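Local coordinates for PF04016 domain protein (Desulfitobacterium hafniense, PDB 3L5O), which is of unknown function but may have a role in heavy-metal chelation, pairing an enolase-like fold with a Rossmann-like fold around a possible adenosyl-binding active site, at residues D38-G43 and S47-G52; L77-A82 and L98-A103; A83-V86 and V92-S95; I192-V197 and P220-A225. One frame throughout, in Å; residues are numbered along the deposited sequence. Where two conformers were deposited one is given.

In the fold
Contact 1 closes before contact 2 opens, contact 3 is nested within the loop that contact 2 closes, and contact 4 comes last. The first three probably lie in the enolase-like part, whereas contact 4 sits at the seven-stranded, Rossmann-like part. Contact 1 pairs strands 39-42 and 46-51 of the three-stranded sheet. Contacts 2 and 3 both use helix 91-105; the centre of contact 2 is about 9 Å from those of contacts 1 and 3. Contact 4 is centred about 17 Å from contact 1, yet Asn102 of helix 91-105 reaches Gly221 O. That helix therefore links the small sheet to the loop that follows strand 214-218 of the larger one.

Contact 1: D38-G43 and S47-G52; sequences DELVCG and SVIRSG
Val41 and Val48 clasp backbones through two bonds, Val41 N to Val48 O at 2.9 Å and Val48 N to Val41 O at 2.8 Å, and Arg50 N returns a third to Glu39 O. At the far end the ladder slips: Arg50 O accepts from both Asp38 N and Glu39 N, so two residues face one, a classic beta bulge.

The charged groups gather here. Arg50 leaves the strand with CG anti to its N (chi1 -173°) and bends at chi3 (64°), which brings NE to Glu39 OE1 at 3.2 Å, a salt bridge lying in the guanidinium plane and using the anti lone pair of OE1; the carboxylate itself is turned 57° from that plane. NH1 donates to Gly52 O, while Asp38 CB covers one guanidinium face. Asp38 OD2, again by its anti lone pair, takes Gly52 N almost straight at 2.9 Å, and a water also donates to OD2. With a methionine replacing Arg50, Glu39 would probably lose its ionic mate and Gly52 O its donor, leaving the turn at Gly52 freer to move.

On the other face Leu40 CD1 presses on Ile49 CG1 at 3.4 Å, a tight fit, beside helix 91-105; Val41 and Val48 instead look to Phe248. This is a beta hairpin, the first two strands of a three-stranded antiparallel meander consistent with the enolase-like fold.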
ATOM      1  N   ASP A  38     -15.190  12.661  -3.128  1.00 39.61           N
ATOM      2  CA  ASP A  38     -16.554  12.907  -2.607  1.00 44.86           C
ATOM      3  C   ASP A  38     -16.633  12.925  -1.072  1.00 45.17           C
ATOM      4  O   ASP A  38     -17.572  13.475  -0.491  1.00 44.79           O
ATOM      5  CB  ASP A  38     -17.546  11.900  -3.201  1.00 42.51           C
ATOM      6  CG  ASP A  38     -17.678  12.066  -4.692  1.00 45.31           C
ATOM      7  OD1 ASP A  38     -17.843  13.231  -5.136  1.00 39.84           O
ATOM      8  OD2 ASP A  38     -17.576  11.122  -5.494  1.00 44.23           O
ATOM      9  N   GLU A  39     -15.646  12.315  -0.445  1.00 45.86           N
ATOM     10  CA  GLU A  39     -15.590  12.198   1.010  1.00 46.39           C
ATOM     11  C   GLU A  39     -14.147  11.942   1.389  1.00 44.15           C
ATOM     12  O   GLU A  39     -13.446  11.232   0.685  1.00 41.83           O
ATOM     13  CB  GLU A  39     -16.497  11.051   1.477  1.00 47.65           C
ATOM     14  CG  GLU A  39     -17.310  11.334   2.737  1.00 52.86           C
ATOM     15  CD  GLU A  39     -17.943  10.073   3.354  1.00 53.91           C
ATOM     16  OE1 GLU A  39     -18.234   9.092   2.617  1.00 56.41           O
ATOM     17  OE2 GLU A  39     -18.136  10.061   4.596  1.00 62.24           O
ATOM     18  N   LEU A  40     -13.711  12.477   2.525  1.00 44.29           N
ATOM     19  CA  LEU A  40     -12.326  12.377   2.950  1.00 45.91           C
ATOM     20  C   LEU A  40     -12.226  12.517   4.467  1.00 46.51           C
ATOM     21  O   LEU A  40     -12.690  13.501   5.029  1.00 43.34           O
ATOM     22  CB  LEU A  40     -11.470  13.458   2.277  1.00 45.28           C
ATOM     23  CG  LEU A  40     -10.063  13.705   2.839  1.00 46.95           C
ATOM     24  CD1 LEU A  40      -9.175  12.478   2.858  1.00 55.03           C
ATOM     25  CD2 LEU A  40      -9.400  14.789   2.017  1.00 50.39           C
ATOM     26  N   VAL A  41     -11.634  11.515   5.111  1.00 47.30           N
ATOM     27  CA  VAL A  41     -11.342  11.574   6.543  1.00 48.57           C
ATOM     28  C   VAL A  41      -9.878  11.222   6.791  1.00 51.83           C
ATOM     29  O   VAL A  41      -9.341  10.280   6.199  1.00 51.64           O
ATOM     30  CB  VAL A  41     -12.252  10.636   7.363  1.00 47.05           C
ATOM     31  CG1 VAL A  41     -11.808  10.605   8.832  1.00 50.06           C
ATOM     32  CG2 VAL A  41     -13.701  11.075   7.255  1.00 47.21           C
ATOM     33  N   CYS A  42      -9.260  12.002   7.676  1.00 55.65           N
ATOM     34  CA  CYS A  42      -7.876  11.818   8.085  0.50 56.94           C
ATOM     35  C   CYS A  42      -7.889  11.350   9.539  1.00 58.26           C
ATOM     36  O   CYS A  42      -8.136  12.151  10.449  1.00 57.94           O
ATOM     37  CB  CYS A  42      -7.120  13.146   7.937  0.50 57.25           C
ATOM     38  SG  CYS A  42      -5.362  13.017   7.540  0.50 58.25           S
ATOM     39  N   GLY A  43      -7.650  10.060   9.742  1.00 59.16           N
ATOM     40  CA  GLY A  43      -7.603   9.474  11.076  1.00 58.62           C
ATOM     41  C   GLY A  43      -6.184   9.350  11.566  1.00 59.94           C
ATOM     42  O   GLY A  43      -5.248   9.731  10.855  1.00 59.46           O
ATOM     43  N   SER A  47      -5.662   7.608   6.387  1.00 48.90           N
ATOM     44  CA  SER A  47      -6.491   8.550   5.654  1.00 48.73           C
ATOM     45  C   SER A  47      -7.380   7.731   4.716  1.00 47.80           C
ATOM     46  O   SER A  47      -6.976   6.671   4.252  1.00 48.73           O
ATOM     47  CB  SER A  47      -5.615   9.506   4.846  1.00 48.49           C
ATOM     48  OG  SER A  47      -4.977  10.455   5.696  1.00 52.14           O
ATOM     49  N   VAL A  48      -8.597   8.212   4.465  1.00 46.49           N
ATOM     50  CA  VAL A  48      -9.569   7.495   3.636  1.00 43.76           C
ATOM     51  C   VAL A  48     -10.338   8.473   2.714  1.00 43.59           C
ATOM     52  O   VAL A  48     -10.761   9.556   3.128  1.00 40.46           O
ATOM     53  CB  VAL A  48     -10.497   6.583   4.497  1.00 44.36           C
ATOM     54  CG1 VAL A  48     -11.372   7.393   5.420  1.00 47.42           C
ATOM     55  CG2 VAL A  48     -11.342   5.667   3.618  1.00 44.83           C
ATOM     56  N   ILE A  49     -10.471   8.084   1.449  1.00 42.64           N
ATOM     57  CA  ILE A  49     -11.219   8.834   0.455  1.00 41.95           C
ATOM     58  C   ILE A  49     -12.239   7.935  -0.231  1.00 41.33           C
ATOM     59  O   ILE A  49     -11.945   6.811  -0.554  1.00 41.40           O
ATOM     60  CB  ILE A  49     -10.235   9.444  -0.582  1.00 42.35           C
ATOM     61  CG1 ILE A  49      -9.375  10.502   0.112  1.00 42.96           C
ATOM     62  CG2 ILE A  49     -10.961  10.003  -1.782  1.00 45.21           C
ATOM     63  CD1 ILE A  49      -8.584  11.386  -0.811  1.00 38.72           C
ATOM     64  N   ARG A  50     -13.444   8.466  -0.427  1.00 42.47           N
ATOM     65  CA  ARG A  50     -14.460   7.909  -1.317  1.00 41.99           C
ATOM     66  C   ARG A  50     -14.563   8.734  -2.579  1.00 41.97           C
ATOM     67  O   ARG A  50     -14.622   9.949  -2.503  1.00 39.78           O
ATOM     68  CB  ARG A  50     -15.835   7.945  -0.661  1.00 39.83           C
ATOM     69  CG  ARG A  50     -16.894   7.231  -1.487  1.00 41.50           C
ATOM     70  CD  ARG A  50     -18.221   7.006  -0.751  1.00 44.35           C
ATOM     71  NE  ARG A  50     -18.907   8.263  -0.403  1.00 42.24           N
ATOM     72  CZ  ARG A  50     -19.552   9.048  -1.243  1.00 46.99           C
ATOM     73  NH1 ARG A  50     -19.619   8.757  -2.535  1.00 50.15           N
ATOM     74  NH2 ARG A  50     -20.134  10.158  -0.794  1.00 42.41           N
ATOM     75  N   SER A  51     -14.585   8.063  -3.731  1.00 42.04           N
ATOM     76  CA  SER A  51     -14.979   8.657  -5.008  1.00 40.19           C
ATOM     77  C   SER A  51     -16.044   7.732  -5.572  1.00 40.72           C
ATOM     78  O   SER A  51     -15.722   6.590  -5.899  1.00 41.28           O
ATOM     79  CB  SER A  51     -13.802   8.716  -6.003  1.00 40.49           C
ATOM     80  OG  SER A  51     -14.207   9.269  -7.263  1.00 41.69           O
ATOM     81  N   GLY A  52     -17.284   8.231  -5.696  1.00 36.01           N
ATOM     82  CA  GLY A  52     -18.438   7.389  -5.972  1.00 39.84           C
ATOM     83  C   GLY A  52     -18.620   6.197  -5.039  1.00 41.90           C
ATOM     84  O   GLY A  52     -18.757   6.356  -3.827  1.00 40.76           O
TER
HETATM   85  O   HOH W   1     -16.813  11.055  -8.357  1.00 43.87           O

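Contact 2: L77-A82 and L98-A103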
ATOM      1  N   LEU A  77     -12.563  18.211  -5.567  1.00 47.88           N
ATOM      2  CA  LEU A  77     -11.557  18.258  -6.619  1.00 46.60           C
ATOM      3  C   LEU A  77     -11.519  16.929  -7.318  1.00 44.38           C
ATOM      4  O   LEU A  77     -11.883  15.913  -6.748  1.00 42.08           O
ATOM      5  CB  LEU A  77     -10.159  18.573  -6.041  1.00 47.95           C
ATOM      6  CG  LEU A  77      -9.962  20.027  -5.566  1.00 55.26           C
ATOM      7  CD1 LEU A  77      -8.531  20.242  -5.087  1.00 64.35           C
ATOM      8  CD2 LEU A  77     -10.298  20.992  -6.636  1.00 53.10           C
ATOM      9  N   PRO A  78     -11.048  16.920  -8.552  1.00 44.35           N
ATOM     10  CA  PRO A  78     -10.717  15.656  -9.200  1.00 41.84           C
ATOM     11  C   PRO A  78      -9.800  14.818  -8.362  1.00 43.15           C
ATOM     12  O   PRO A  78      -8.801  15.267  -7.787  1.00 43.54           O
ATOM     13  CB  PRO A  78     -10.023  16.095 -10.497  1.00 41.63           C
ATOM     14  CG  PRO A  78     -10.646  17.391 -10.795  1.00 41.34           C
ATOM     15  CD  PRO A  78     -10.806  18.065  -9.449  1.00 42.73           C
ATOM     16  N   LEU A  79     -10.150  13.547  -8.309  1.00 42.48           N
ATOM     17  CA  LEU A  79      -9.350  12.554  -7.661  1.00 41.48           C
ATOM     18  C   LEU A  79      -7.910  12.572  -8.168  1.00 40.85           C
ATOM     19  O   LEU A  79      -6.960  12.383  -7.403  1.00 38.36           O
ATOM     20  CB  LEU A  79     -10.000  11.194  -7.919  1.00 42.27           C
ATOM     21  CG  LEU A  79      -9.850  10.077  -6.917  1.00 42.63           C
ATOM     22  CD1 LEU A  79     -10.387  10.499  -5.534  1.00 36.73           C
ATOM     23  CD2 LEU A  79     -10.588   8.862  -7.460  1.00 44.04           C
ATOM     24  N   ARG A  80      -7.727  12.815  -9.457  1.00 39.00           N
ATOM     25  CA  ARG A  80      -6.370  12.825  -9.995  1.00 44.90           C
ATOM     26  C   ARG A  80      -5.555  14.023  -9.509  1.00 43.55           C
ATOM     27  O   ARG A  80      -4.334  13.941  -9.402  1.00 47.72           O
ATOM     28  CB  ARG A  80      -6.390  12.784 -11.508  1.00 45.56           C
ATOM     29  CG  ARG A  80      -5.006  12.575 -12.064  1.00 56.21           C
ATOM     30  CD  ARG A  80      -4.969  12.294 -13.535  1.00 66.41           C
ATOM     31  NE  ARG A  80      -5.527  13.372 -14.332  1.00 70.80           N
ATOM     32  CZ  ARG A  80      -5.867  13.232 -15.605  1.00 72.30           C
ATOM     33  NH1 ARG A  80      -5.725  12.051 -16.209  1.00 73.93           N
ATOM     34  NH2 ARG A  80      -6.349  14.269 -16.280  1.00 75.22           N
ATOM     35  N   VAL A  81      -6.228  15.135  -9.229  1.00 45.59           N
ATOM     36  CA  VAL A  81      -5.559  16.323  -8.683  1.00 42.59           C
ATOM     37  C   VAL A  81      -5.125  16.040  -7.221  1.00 41.65           C
ATOM     38  O   VAL A  81      -3.972  16.248  -6.859  1.00 36.38           O
ATOM     39  CB  VAL A  81      -6.432  17.589  -8.809  1.00 41.96           C
ATOM     40  CG1 VAL A  81      -5.773  18.768  -8.119  1.00 42.89           C
ATOM     41  CG2 VAL A  81      -6.669  17.931 -10.281  1.00 41.51           C
ATOM     42  N   ALA A  82      -6.053  15.558  -6.412  1.00 39.66           N
ATOM     43  CA  ALA A  82      -5.762  15.114  -5.055  1.00 41.54           C
ATOM     44  C   ALA A  82      -4.646  14.021  -4.982  1.00 42.72           C
ATOM     45  O   ALA A  82      -3.885  14.007  -4.049  1.00 44.09           O
ATOM     46  CB  ALA A  82      -7.016  14.576  -4.400  1.00 41.20           C
ATOM     47  N   LEU A  98      -2.268   8.904  -1.545  1.00 37.83           N
ATOM     48  CA  LEU A  98      -2.421   7.472  -1.788  1.00 40.16           C
ATOM     49  C   LEU A  98      -3.871   6.999  -1.586  1.00 40.91           C
ATOM     50  O   LEU A  98      -4.343   6.160  -2.330  1.00 42.32           O
ATOM     51  CB  LEU A  98      -1.455   6.653  -0.914  1.00 41.36           C
ATOM     52  CG  LEU A  98      -1.463   5.124  -1.102  1.00 43.86           C
ATOM     53  CD1 LEU A  98      -1.195   4.698  -2.554  1.00 43.22           C
ATOM     54  CD2 LEU A  98      -0.426   4.513  -0.171  1.00 42.53           C
ATOM     55  N   ALA A  99      -4.572   7.521  -0.588  1.00 40.35           N
ATOM     56  CA  ALA A  99      -6.004   7.253  -0.461  1.00 42.50           C
ATOM     57  C   ALA A  99      -6.798   7.609  -1.756  1.00 42.65           C
ATOM     58  O   ALA A  99      -7.615   6.817  -2.228  1.00 43.67           O
ATOM     59  CB  ALA A  99      -6.576   7.963   0.784  1.00 41.76           C
ATOM     60  N   ALA A 100      -6.476   8.742  -2.377  1.00 40.49           N
ATOM     61  CA  ALA A 100      -7.100   9.166  -3.612  1.00 39.76           C
ATOM     62  C   ALA A 100      -6.759   8.210  -4.761  1.00 42.81           C
ATOM     63  O   ALA A 100      -7.638   7.796  -5.509  1.00 44.43           O
ATOM     64  CB  ALA A 100      -6.652  10.591  -3.975  1.00 41.40           C
ATOM     65  N   ILE A 101      -5.494   7.834  -4.887  1.00 42.50           N
ATOM     66  CA  ILE A 101      -5.121   6.811  -5.876  1.00 43.95           C
ATOM     67  C   ILE A 101      -5.961   5.543  -5.707  1.00 42.60           C
ATOM     68  O   ILE A 101      -6.485   4.989  -6.683  1.00 41.52           O
ATOM     69  CB  ILE A 101      -3.616   6.497  -5.776  1.00 45.20           C
ATOM     70  CG1 ILE A 101      -2.816   7.671  -6.326  1.00 41.14           C
ATOM     71  CG2 ILE A 101      -3.263   5.198  -6.513  1.00 45.98           C
ATOM     72  CD1 ILE A 101      -1.349   7.616  -5.982  1.00 42.38           C
ATOM     73  N   ASN A 102      -6.122   5.110  -4.458  1.00 42.93           N
ATOM     74  CA  ASN A 102      -6.756   3.815  -4.193  1.00 41.88           C
ATOM     75  C   ASN A 102      -8.273   3.892  -4.332  1.00 42.24           C
ATOM     76  O   ASN A 102      -8.931   2.866  -4.522  1.00 42.34           O
ATOM     77  CB  ASN A 102      -6.340   3.276  -2.820  1.00 41.03           C
ATOM     78  CG  ASN A 102      -4.888   2.803  -2.797  1.00 44.27           C
ATOM     79  OD1 ASN A 102      -4.343   2.361  -3.802  1.00 44.66           O
ATOM     80  ND2 ASN A 102      -4.267   2.911  -1.655  1.00 40.17           N
ATOM     81  N   ALA A 103      -8.826   5.104  -4.266  1.00 41.92           N
ATOM     82  CA  ALA A 103     -10.261   5.320  -4.506  1.00 39.90           C
ATOM     83  C   ALA A 103     -10.599   5.016  -5.958  1.00 39.37           C
ATOM     84  O   ALA A 103     -11.644   4.505  -6.222  1.00 36.70           O
ATOM     85  CB  ALA A 103     -10.658   6.724  -4.162  1.00 42.36           C
TER
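Two helices of what is probably the enolase-like part meet where Leu79, in the first turn of helix 79-83, plugs into the alanine-lined side of helix 91-105. Its CG sits 3.5 Å from Ala100 O, and both methyls stay close to that same oxygen, so the branch lies against the carbonyl. With CG swung away from the backbone N (chi1 -151°), the fork also reaches one turn on: CD2 lies 3.9 Å from Ala103 CB, and CD1 is almost as near.

Ala100 answers from its own side. Its CB touches Leu79 O at 3.9 Å and meets Ala82 CB at 4.0 Å, methyl against methyl, which lets the two backbones come near, with CA of Leu79 and CA of Ala100 5.7 Å apart. Cutting Leu79 back to alanine would probably open a gap over Ala100 and Ala103 and strip Ile49 and Phe35, which lean on the same side chain, of a neighbour.

All four touching residues are buried and aliphatic, and the two carbonyl oxygens here meet carbon. Alanines three apart, Ala100 and Ala103, receiving a leucine from another helix are typical of close helix-helix packing, here over strand 46-51.

Contact 3: A83-V86 and V92-S95; sequences AGCV and VEAS
The Glu93 carboxylate, the one flat side-chain group of the contact, brings OE2 to 3.8 Å from Cys85 SG, while the stem below it covers the cysteine: Glu93 CG is 3.7 Å from Cys85 CB. Among the backbone carbonyls, Glu93 O lies 3.4 Å from Cys85 CB. The setting is a tight helix-to-helix connection, in which the chain leaves helix 79-83, makes a 3-10 turn at 85-86 and doubles back to pack on the start of helix 91-105.

Cys85 keeps SG beside its own backbone N (chi1 -66°), and Glu93 extends with CG anti to its N (chi1 174°); these two settings lay the sulfur along the glutamate stem. The turn itself is pinned by Val86 N donating to Ala83 O. Val86 CB points away from 92-95, and its side chain touches Tyr24, Ile28, Ile101 and Val197; its carbonyl oxygen, which accepts from Lys200 NZ, also rests against Ala94 CB at 3.6 Å.

The small Ala94 side chain is consistent with this close approach. The CA atoms of Val86 and Ala94 are only 3.9 Å apart, and Ala94 CA-H points at Cys85 O, 3.2 Å from Ala94 CA, with 152° at the hydrogen.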
ATOM      1  N   ALA A  83      -4.571  13.136  -5.979  1.00 44.40           N
ATOM      2  CA  ALA A  83      -3.557  12.088  -6.042  1.00 44.81           C
ATOM      3  C   ALA A  83      -2.146  12.669  -6.138  1.00 45.13           C
ATOM      4  O   ALA A  83      -1.218  12.039  -5.684  1.00 44.53           O
ATOM      5  CB  ALA A  83      -3.818  11.133  -7.208  1.00 46.23           C
ATOM      6  N   GLY A  84      -1.995  13.850  -6.745  1.00 40.67           N
ATOM      7  CA  GLY A  84      -0.747  14.593  -6.740  1.00 39.49           C
ATOM      8  C   GLY A  84      -0.142  14.799  -5.354  1.00 38.76           C
ATOM      9  O   GLY A  84       1.071  14.979  -5.209  1.00 39.05           O
ATOM     10  N   CYS A  85      -0.987  14.780  -4.331  1.00 37.16           N
ATOM     11  CA  CYS A  85      -0.516  14.852  -2.943  1.00 39.59           C
ATOM     12  C   CYS A  85       0.370  13.688  -2.524  1.00 39.13           C
ATOM     13  O   CYS A  85       1.133  13.840  -1.577  1.00 37.52           O
ATOM     14  CB  CYS A  85      -1.690  14.943  -1.961  1.00 40.74           C
ATOM     15  SG  CYS A  85      -2.644  16.447  -2.066  1.00 39.88           S
ATOM     16  N   VAL A  86       0.275  12.550  -3.216  1.00 40.98           N
ATOM     17  CA  VAL A  86       1.105  11.374  -2.917  1.00 41.35           C
ATOM     18  C   VAL A  86       2.599  11.697  -2.990  1.00 42.37           C
ATOM     19  O   VAL A  86       3.412  11.066  -2.316  1.00 40.09           O
ATOM     20  CB  VAL A  86       0.759  10.151  -3.833  1.00 40.00           C
ATOM     21  CG1 VAL A  86       1.256  10.342  -5.262  1.00 43.41           C
ATOM     22  CG2 VAL A  86       1.299   8.824  -3.226  1.00 43.38           C
ATOM     23  N   VAL A  92       1.615  13.114   6.037  1.00 41.98           N
ATOM     24  CA  VAL A  92       0.144  13.106   6.194  1.00 44.42           C
ATOM     25  C   VAL A  92      -0.560  13.475   4.859  1.00 42.09           C
ATOM     26  O   VAL A  92      -1.568  12.905   4.506  1.00 43.86           O
ATOM     27  CB  VAL A  92      -0.326  14.032   7.319  1.00 45.96           C
ATOM     28  CG1 VAL A  92      -1.842  14.112   7.355  1.00 53.02           C
ATOM     29  CG2 VAL A  92       0.212  13.552   8.650  1.00 55.74           C
ATOM     30  N   GLU A  93      -0.016  14.451   4.147  1.00 40.62           N
ATOM     31  CA  GLU A  93      -0.505  14.842   2.839  1.00 39.34           C
ATOM     32  C   GLU A  93      -0.321  13.695   1.841  1.00 40.04           C
ATOM     33  O   GLU A  93      -1.224  13.381   1.073  1.00 42.66           O
ATOM     34  CB  GLU A  93       0.219  16.107   2.395  1.00 39.33           C
ATOM     35  CG  GLU A  93      -0.103  16.526   0.982  1.00 40.72           C
ATOM     36  CD  GLU A  93       0.390  17.905   0.622  1.00 41.60           C
ATOM     37  OE1 GLU A  93       0.776  18.663   1.543  1.00 44.42           O
ATOM     38  OE2 GLU A  93       0.363  18.231  -0.606  1.00 43.42           O
ATOM     39  N   ALA A  94       0.842  13.053   1.871  1.00 41.86           N
ATOM     40  CA  ALA A  94       1.130  11.926   0.972  1.00 41.48           C
ATOM     41  C   ALA A  94       0.179  10.770   1.204  1.00 39.75           C
ATOM     42  O   ALA A  94      -0.266  10.158   0.250  1.00 43.29           O
ATOM     43  CB  ALA A  94       2.560  11.472   1.117  1.00 40.52           C
ATOM     44  N   SER A  95      -0.205  10.539   2.452  1.00 40.24           N
ATOM     45  CA  SER A  95      -1.141   9.459   2.781  0.50 41.27           C
ATOM     46  C   SER A  95      -2.509   9.720   2.153  1.00 40.08           C
ATOM     47  O   SER A  95      -3.134   8.816   1.661  1.00 39.67           O
ATOM     48  CB  SER A  95      -1.245   9.228   4.305  0.50 41.68           C
ATOM     49  OG  SER A  95      -2.097  10.173   4.941  0.50 42.16           O
TER

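Contact 4: I192-V197 and P220-A225; sequences ITCASV and PGTPLA
This is a buried loop-to-loop contact, with Cys194 pushing against Gly221 and Thr222 just beyond the C-terminal ends of two adjacent parallel strands, 189-193 and 214-218, of the Rossmann-like sheet. Its centre is about 1 Å from the centre of the chain.

The cysteine does nearly all the touching. Its SG stands between its own backbone N and carbonyl carbon (chi1 61°), a rotation that sets the sulfur against the backbone of Gly221, 3.3 Å from N and 3.5 Å from CA. Gly221 suits the spot: a CB there would fall 3.1 Å from the sulfur, too close for comfort. Cys194 CB comes alongside Thr222 OG1 at 3.4 Å, though that hydroxyl is hydrogen-bonded to Gly219 O in its own loop.

Each loop also has bonds of its own. In 192-197, Thr193 OG1 accepts from Ala195 N at 3.1 Å as a capping bond where the chain turns into the weakly formed helix 195-199. Thr193 O accepts from Ser196 N and also from the hydroxyl, Ser196 OG lying 2.6 Å from Thr193 O and nearly in line with the carbonyl. In 220-225, Asn106 bonds to Thr222 O and Leu224 N, and Leu224 centres an inverse gamma turn.

Pro220, beside Tyr260, has its side chain about 4 Å from a bound ethanediol, probably a crystallisation additive that may still mark a pocket. Loops at the C-terminal ends of parallel strands are where Rossmann-like folds usually bind ligands, consistent with a site at this junction of the two folds.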
ATOM      1  N   ILE A 192       7.273  -5.660   0.437  1.00 41.19           N
ATOM      2  CA  ILE A 192       7.437  -4.292   0.859  1.00 43.45           C
ATOM      3  C   ILE A 192       6.073  -3.724   1.237  1.00 43.29           C
ATOM      4  O   ILE A 192       5.130  -3.756   0.444  1.00 46.03           O
ATOM      5  CB  ILE A 192       8.057  -3.424  -0.264  1.00 41.53           C
ATOM      6  CG1 ILE A 192       9.407  -3.973  -0.741  1.00 47.82           C
ATOM      7  CG2 ILE A 192       8.248  -1.969   0.208  1.00 41.45           C
ATOM      8  CD1 ILE A 192       9.826  -3.402  -2.106  1.00 43.79           C
ATOM      9  N   THR A 193       5.993  -3.172   2.435  1.00 41.29           N
ATOM     10  CA  THR A 193       4.839  -2.419   2.840  1.00 43.01           C
ATOM     11  C   THR A 193       4.462  -1.259   1.896  1.00 42.91           C
ATOM     12  O   THR A 193       5.309  -0.525   1.367  1.00 40.54           O
ATOM     13  CB  THR A 193       5.026  -1.863   4.243  1.00 43.02           C
ATOM     14  OG1 THR A 193       3.893  -1.053   4.569  1.00 42.53           O
ATOM     15  CG2 THR A 193       6.274  -0.887   4.339  1.00 43.31           C
ATOM     16  N   CYS A 194       3.162  -1.084   1.724  1.00 44.33           N
ATOM     17  CA  CYS A 194       2.635  -0.030   0.849  1.00 43.60           C
ATOM     18  C   CYS A 194       2.928   1.348   1.481  1.00 43.71           C
ATOM     19  O   CYS A 194       2.855   2.361   0.793  1.00 44.76           O
ATOM     20  CB  CYS A 194       1.137  -0.238   0.634  1.00 44.43           C
ATOM     21  SG  CYS A 194       0.176  -0.170   2.174  1.00 47.34           S
ATOM     22  N   ALA A 195       3.297   1.382   2.776  1.00 42.87           N
ATOM     23  CA  ALA A 195       3.791   2.626   3.410  1.00 42.71           C
ATOM     24  C   ALA A 195       4.984   3.211   2.664  1.00 44.32           C
ATOM     25  O   ALA A 195       5.263   4.393   2.800  1.00 45.42           O
ATOM     26  CB  ALA A 195       4.164   2.409   4.882  1.00 44.17           C
ATOM     27  N   SER A 196       5.708   2.379   1.911  1.00 42.91           N
ATOM     28  CA  SER A 196       6.844   2.834   1.135  1.00 43.01           C
ATOM     29  C   SER A 196       6.458   3.775  -0.010  1.00 41.92           C
ATOM     30  O   SER A 196       7.277   4.555  -0.462  1.00 39.38           O
ATOM     31  CB  SER A 196       7.627   1.659   0.576  1.00 44.48           C
ATOM     32  OG  SER A 196       6.802   0.884  -0.279  1.00 50.49           O
ATOM     33  N   VAL A 197       5.226   3.695  -0.482  1.00 41.10           N
ATOM     34  CA  VAL A 197       4.714   4.644  -1.463  1.00 41.63           C
ATOM     35  C   VAL A 197       4.666   6.009  -0.831  1.00 40.57           C
ATOM     36  O   VAL A 197       5.139   7.008  -1.415  1.00 40.54           O
ATOM     37  CB  VAL A 197       3.268   4.249  -1.941  1.00 40.93           C
ATOM     38  CG1 VAL A 197       2.683   5.298  -2.899  1.00 45.78           C
ATOM     39  CG2 VAL A 197       3.306   2.906  -2.579  1.00 42.40           C
ATOM     40  N   PRO A 220      -3.091  -2.589   3.169  1.00 43.61           N
ATOM     41  CA  PRO A 220      -4.363  -1.967   2.804  1.00 46.06           C
ATOM     42  C   PRO A 220      -4.273  -0.793   1.820  1.00 43.70           C
ATOM     43  O   PRO A 220      -5.232  -0.560   1.067  1.00 47.27           O
ATOM     44  CB  PRO A 220      -4.886  -1.480   4.157  1.00 44.60           C
ATOM     45  CG  PRO A 220      -4.244  -2.365   5.142  1.00 49.24           C
ATOM     46  CD  PRO A 220      -2.879  -2.587   4.634  1.00 47.14           C
ATOM     47  N   GLY A 221      -3.141  -0.087   1.832  1.00 43.31           N
ATOM     48  CA  GLY A 221      -2.850   1.017   0.946  1.00 42.59           C
ATOM     49  C   GLY A 221      -2.165   0.664  -0.375  1.00 46.44           C
ATOM     50  O   GLY A 221      -1.677   1.545  -1.091  1.00 46.16           O
ATOM     51  N   THR A 222      -2.178  -0.610  -0.734  1.00 45.27           N
ATOM     52  CA  THR A 222      -1.645  -1.061  -2.005  1.00 43.40           C
ATOM     53  C   THR A 222      -2.676  -0.795  -3.098  1.00 45.45           C
ATOM     54  O   THR A 222      -3.828  -1.248  -2.989  1.00 43.00           O
ATOM     55  CB  THR A 222      -1.376  -2.556  -1.948  1.00 44.44           C
ATOM     56  OG1 THR A 222      -0.426  -2.836  -0.893  1.00 44.38           O
ATOM     57  CG2 THR A 222      -0.750  -3.036  -3.247  1.00 43.39           C
ATOM     58  N   PRO A 223      -2.280  -0.040  -4.123  1.00 43.27           N
ATOM     59  CA  PRO A 223      -3.116   0.124  -5.313  1.00 44.79           C
ATOM     60  C   PRO A 223      -3.142  -1.132  -6.163  1.00 44.52           C
ATOM     61  O   PRO A 223      -2.097  -1.724  -6.425  1.00 47.69           O
ATOM     62  CB  PRO A 223      -2.455   1.310  -6.061  1.00 43.19           C
ATOM     63  CG  PRO A 223      -1.373   1.837  -5.173  1.00 44.23           C
ATOM     64  CD  PRO A 223      -1.035   0.751  -4.206  1.00 42.84           C
ATOM     65  N   LEU A 224      -4.333  -1.521  -6.596  1.00 40.74           N
ATOM     66  CA  LEU A 224      -4.534  -2.717  -7.377  1.00 42.25           C
ATOM     67  C   LEU A 224      -4.451  -2.360  -8.857  1.00 46.12           C
ATOM     68  O   LEU A 224      -5.401  -2.546  -9.638  1.00 46.82           O
ATOM     69  CB  LEU A 224      -5.864  -3.356  -6.975  1.00 44.21           C
ATOM     70  CG  LEU A 224      -5.901  -3.835  -5.503  1.00 43.47           C
ATOM     71  CD1 LEU A 224      -7.308  -4.135  -5.062  1.00 48.48           C
ATOM     72  CD2 LEU A 224      -5.017  -5.069  -5.257  1.00 47.95           C
ATOM     73  N   ALA A 225      -3.265  -1.862  -9.211  1.00 46.43           N
ATOM     74  CA  ALA A 225      -2.987  -1.132 -10.430  1.00 46.79           C
ATOM     75  C   ALA A 225      -1.961  -1.936 -11.231  1.00 49.54           C
ATOM     76  O   ALA A 225      -0.741  -1.825 -10.990  1.00 48.84           O
ATOM     77  CB  ALA A 225      -2.416   0.217 -10.079  1.00 48.75           C
TER